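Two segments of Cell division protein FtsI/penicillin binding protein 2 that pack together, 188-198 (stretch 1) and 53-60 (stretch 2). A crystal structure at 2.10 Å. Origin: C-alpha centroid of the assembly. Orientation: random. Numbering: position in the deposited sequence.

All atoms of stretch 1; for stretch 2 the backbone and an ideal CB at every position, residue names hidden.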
# COMPACT_ATOMS: atom_id res chain seq x y z
N THR A 188 7.48 -6.15 3.89
CA THR A 188 6.59 -7.22 4.28
C THR A 188 5.21 -6.61 4.43
O THR A 188 5.07 -5.38 4.37
CB THR A 188 7.00 -7.86 5.62
OG1 THR A 188 6.98 -6.87 6.65
CG2 THR A 188 8.40 -8.47 5.53
N ILE A 189 4.20 -7.44 4.62
CA ILE A 189 2.85 -6.94 4.86
C ILE A 189 2.87 -6.02 6.08
O ILE A 189 2.33 -4.92 6.05
CB ILE A 189 1.85 -8.09 5.10
CG1 ILE A 189 1.70 -8.94 3.83
CG2 ILE A 189 0.50 -7.54 5.52
CD1 ILE A 189 1.20 -8.15 2.64
N GLU A 190 3.53 -6.48 7.14
CA GLU A 190 3.65 -5.72 8.38
C GLU A 190 4.35 -4.36 8.22
O GLU A 190 3.88 -3.35 8.74
CB GLU A 190 4.36 -6.54 9.45
CG GLU A 190 4.43 -5.86 10.81
CD GLU A 190 5.00 -6.76 11.90
OE1 GLU A 190 4.55 -6.65 13.07
OE2 GLU A 190 5.90 -7.57 11.60
N SER A 191 5.47 -4.33 7.51
CA SER A 191 6.22 -3.09 7.40
C SER A 191 5.48 -2.11 6.50
O SER A 191 5.45 -0.91 6.77
CB SER A 191 7.65 -3.33 6.89
OG SER A 191 7.67 -3.58 5.50
N LEU A 192 4.87 -2.62 5.44
CA LEU A 192 4.17 -1.76 4.49
C LEU A 192 2.93 -1.10 5.10
O LEU A 192 2.72 0.10 4.93
CB LEU A 192 3.80 -2.54 3.21
CG LEU A 192 3.18 -1.69 2.09
CD1 LEU A 192 4.08 -0.52 1.70
CD2 LEU A 192 2.85 -2.56 0.87
N ILE A 193 2.13 -1.87 5.83
CA ILE A 193 0.93 -1.31 6.43
C ILE A 193 1.29 -0.34 7.56
O ILE A 193 0.57 0.63 7.81
CB ILE A 193 -0.06 -2.41 6.91
CG1 ILE A 193 -1.45 -1.81 7.17
CG2 ILE A 193 0.47 -3.14 8.14
CD1 ILE A 193 -2.52 -2.83 7.54
N LYS A 194 2.43 -0.57 8.21
CA LYS A 194 2.88 0.34 9.25
C LYS A 194 3.30 1.68 8.65
O LYS A 194 3.10 2.74 9.25
CB LYS A 194 4.01 -0.28 10.09
CG LYS A 194 3.51 -1.30 11.12
CD LYS A 194 4.67 -1.93 11.89
CE LYS A 194 4.17 -2.93 12.92
NZ LYS A 194 3.50 -2.29 14.08
N SER A 195 3.89 1.63 7.46
CA SER A 195 4.24 2.86 6.74
C SER A 195 2.98 3.65 6.39
O SER A 195 2.93 4.87 6.55
CB SER A 195 5.05 2.54 5.49
OG SER A 195 6.28 1.94 5.85
N TYR A 196 1.95 2.95 5.92
CA TYR A 196 0.68 3.62 5.64
C TYR A 196 0.01 4.13 6.92
O TYR A 196 -0.69 5.14 6.91
CB TYR A 196 -0.25 2.73 4.81
CG TYR A 196 -0.03 2.93 3.33
CD1 TYR A 196 0.94 2.20 2.66
CD2 TYR A 196 -0.76 3.86 2.62
CE1 TYR A 196 1.16 2.40 1.30
CE2 TYR A 196 -0.54 4.07 1.28
CZ TYR A 196 0.42 3.34 0.63
OH TYR A 196 0.64 3.54 -0.71
N ALA A 197 0.25 3.44 8.03
CA ALA A 197 -0.30 3.87 9.31
C ALA A 197 0.24 5.24 9.69
O ALA A 197 -0.46 6.03 10.33
CB ALA A 197 0.00 2.85 10.40
N ILE A 198 1.46 5.54 9.28
CA ILE A 198 2.05 6.85 9.55
C ILE A 198 1.25 7.95 8.86
O ILE A 198 0.95 8.99 9.47
CB ILE A 198 3.53 6.90 9.13
CG1 ILE A 198 4.35 5.93 9.99
CG2 ILE A 198 4.07 8.32 9.27
CD1 ILE A 198 5.83 5.91 9.66
N UNK A 53 -1.41 3.48 16.72
CA UNK A 53 -0.29 2.72 17.25
C UNK A 53 0.48 1.98 16.17
O UNK A 53 1.65 1.65 16.35
CB UNK A 53 -0.79 1.72 18.30
N UNK A 54 -0.19 1.71 15.06
CA UNK A 54 0.42 0.92 13.99
C UNK A 54 0.34 -0.57 14.24
O UNK A 54 0.79 -1.37 13.41
CB UNK A 54 1.88 1.32 13.81
N UNK A 55 -0.22 -0.97 15.39
CA UNK A 55 -0.38 -2.38 15.72
C UNK A 55 -1.28 -3.09 14.72
O UNK A 55 -2.31 -2.55 14.32
CB UNK A 55 -0.95 -2.53 17.13
N UNK A 56 -0.90 -4.30 14.32
CA UNK A 56 -1.75 -5.15 13.51
C UNK A 56 -2.90 -5.63 14.38
O UNK A 56 -2.67 -6.19 15.45
CB UNK A 56 -0.97 -6.33 12.92
N UNK A 57 -4.13 -5.41 13.93
CA UNK A 57 -5.30 -5.86 14.69
C UNK A 57 -6.07 -6.96 13.97
O UNK A 57 -7.01 -7.53 14.52
CB UNK A 57 -6.23 -4.68 14.97
N UNK A 58 -5.67 -7.25 12.74
CA UNK A 58 -6.19 -8.41 12.02
C UNK A 58 -5.25 -8.78 10.88
O UNK A 58 -4.63 -7.91 10.26
CB UNK A 58 -7.60 -8.13 11.48
N UNK A 59 -5.16 -10.08 10.62
CA UNK A 59 -4.26 -10.61 9.60
C UNK A 59 -4.80 -11.96 9.17
O UNK A 59 -4.92 -12.87 9.99
CB UNK A 59 -2.82 -10.72 10.11
N UNK A 60 -5.14 -12.10 7.89
CA UNK A 60 -5.57 -13.40 7.38
C UNK A 60 -5.05 -13.65 5.98
O UNK A 60 -4.94 -12.72 5.17
CB UNK A 60 -7.10 -13.50 7.39

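Helix 189-198 presents a mixed surface to the second segment: Ile 189 and Ile 193 offer branched apolar side chains, Ala 197 a single methyl, and Lys 194 a long arm ending in a charged donor.

At position 53 the CA-to-CB bond points away from the helix, and nothing there limits the side chain; a polar residue would suit this loop. The residue is Thr 53. Its OG1 accepts a hydrogen bond from the backbone N of position 55 at 3.1 Å, bracing the turn, while its backbone O receives a bond from a water (2.8 Å to the water O) that in turn accepts from Lys 194 NZ at 2.6 Å.

Position 54 is the most constrained. Here the backbone comes closest to the helix, its CA 5.4 Å from Lys 194 CA, and an ideal CB would lie 4.0 Å from Lys 194 NZ and 4.2 Å from Ala 197 CB. Those distances alone would tolerate a small side chain. The phi/psi of 82/-2 is more telling, because a CB would be jammed against the carbonyl O of the residue before. Glycine is called for, and Gly 54 is found. Its bare CA rests 4.1 Å from Ala 197 CB, and its carbonyl O accepts a hydrogen bond from Lys 194 NZ at 2.9 Å, so the lysine's charge is met by backbone rather than by an acidic side chain.

At position 55 the CB points away from the helix, and many polar residues would serve. Asn 55 occupies it, contributing to the turn chiefly through the backbone N already described.

Position 56 opens the strand. Its CB points sideways, with nothing of the helix within 5.5 Å, so a short side chain would leave Ile 193 untouched; a longer apolar one, such as leucine, isoleucine or methionine, could reach it. Ile 56, with chi1 and chi2 both m, brings CD1 to 3.6 Å from Ile 193 CG2, and its CG1 lies 4.4 Å from Glu 190 CG, against the aliphatic part of that side chain.

Positions 57 and 58 are out of reach of the helix, which therefore does not choose between residues; they are Ile 57 and Ala 58.

At position 59 the CB points toward the helix, but across a wide gap: its CA is 9.3 Å from Ile 189 CA. A large apolar side chain is needed to bridge it. Phe 59, with chi1 t, places CE2 3.7 Å from Ile 189 CG2, which meets the ring obliquely.

Position 60 is again out of reach and leaves the choice open; it is Ala 60.

Stretch 2 53-60: TGNIIAFA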
# COMPACT_ATOMS: atom_id res chain seq x y z
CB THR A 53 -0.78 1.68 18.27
OG1 THR A 53 -1.59 0.71 17.59
CG2 THR A 53 -1.60 2.33 19.37
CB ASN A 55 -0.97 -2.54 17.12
CG ASN A 55 -0.05 -2.05 18.20
OD1 ASN A 55 1.18 -2.13 18.07
ND2 ASN A 55 -0.62 -1.53 19.27
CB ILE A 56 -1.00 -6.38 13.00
CG1 ILE A 56 0.27 -5.96 12.25
CG2 ILE A 56 -1.90 -7.23 12.11
CD1 ILE A 56 -0.01 -5.11 11.06
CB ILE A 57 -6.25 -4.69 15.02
CG1 ILE A 57 -6.82 -4.08 13.75
CG2 ILE A 57 -5.53 -3.65 15.86
CD1 ILE A 57 -7.76 -2.93 14.00
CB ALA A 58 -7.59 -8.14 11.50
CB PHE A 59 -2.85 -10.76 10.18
CG PHE A 59 -1.80 -11.11 9.16
CD1 PHE A 59 -1.70 -12.40 8.66
CD2 PHE A 59 -0.90 -10.16 8.73
CE1 PHE A 59 -0.73 -12.72 7.72
CE2 PHE A 59 0.07 -10.47 7.80
CZ PHE A 59 0.16 -11.75 7.29
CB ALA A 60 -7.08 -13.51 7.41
O HOH W 1 3.56 -0.10 15.39
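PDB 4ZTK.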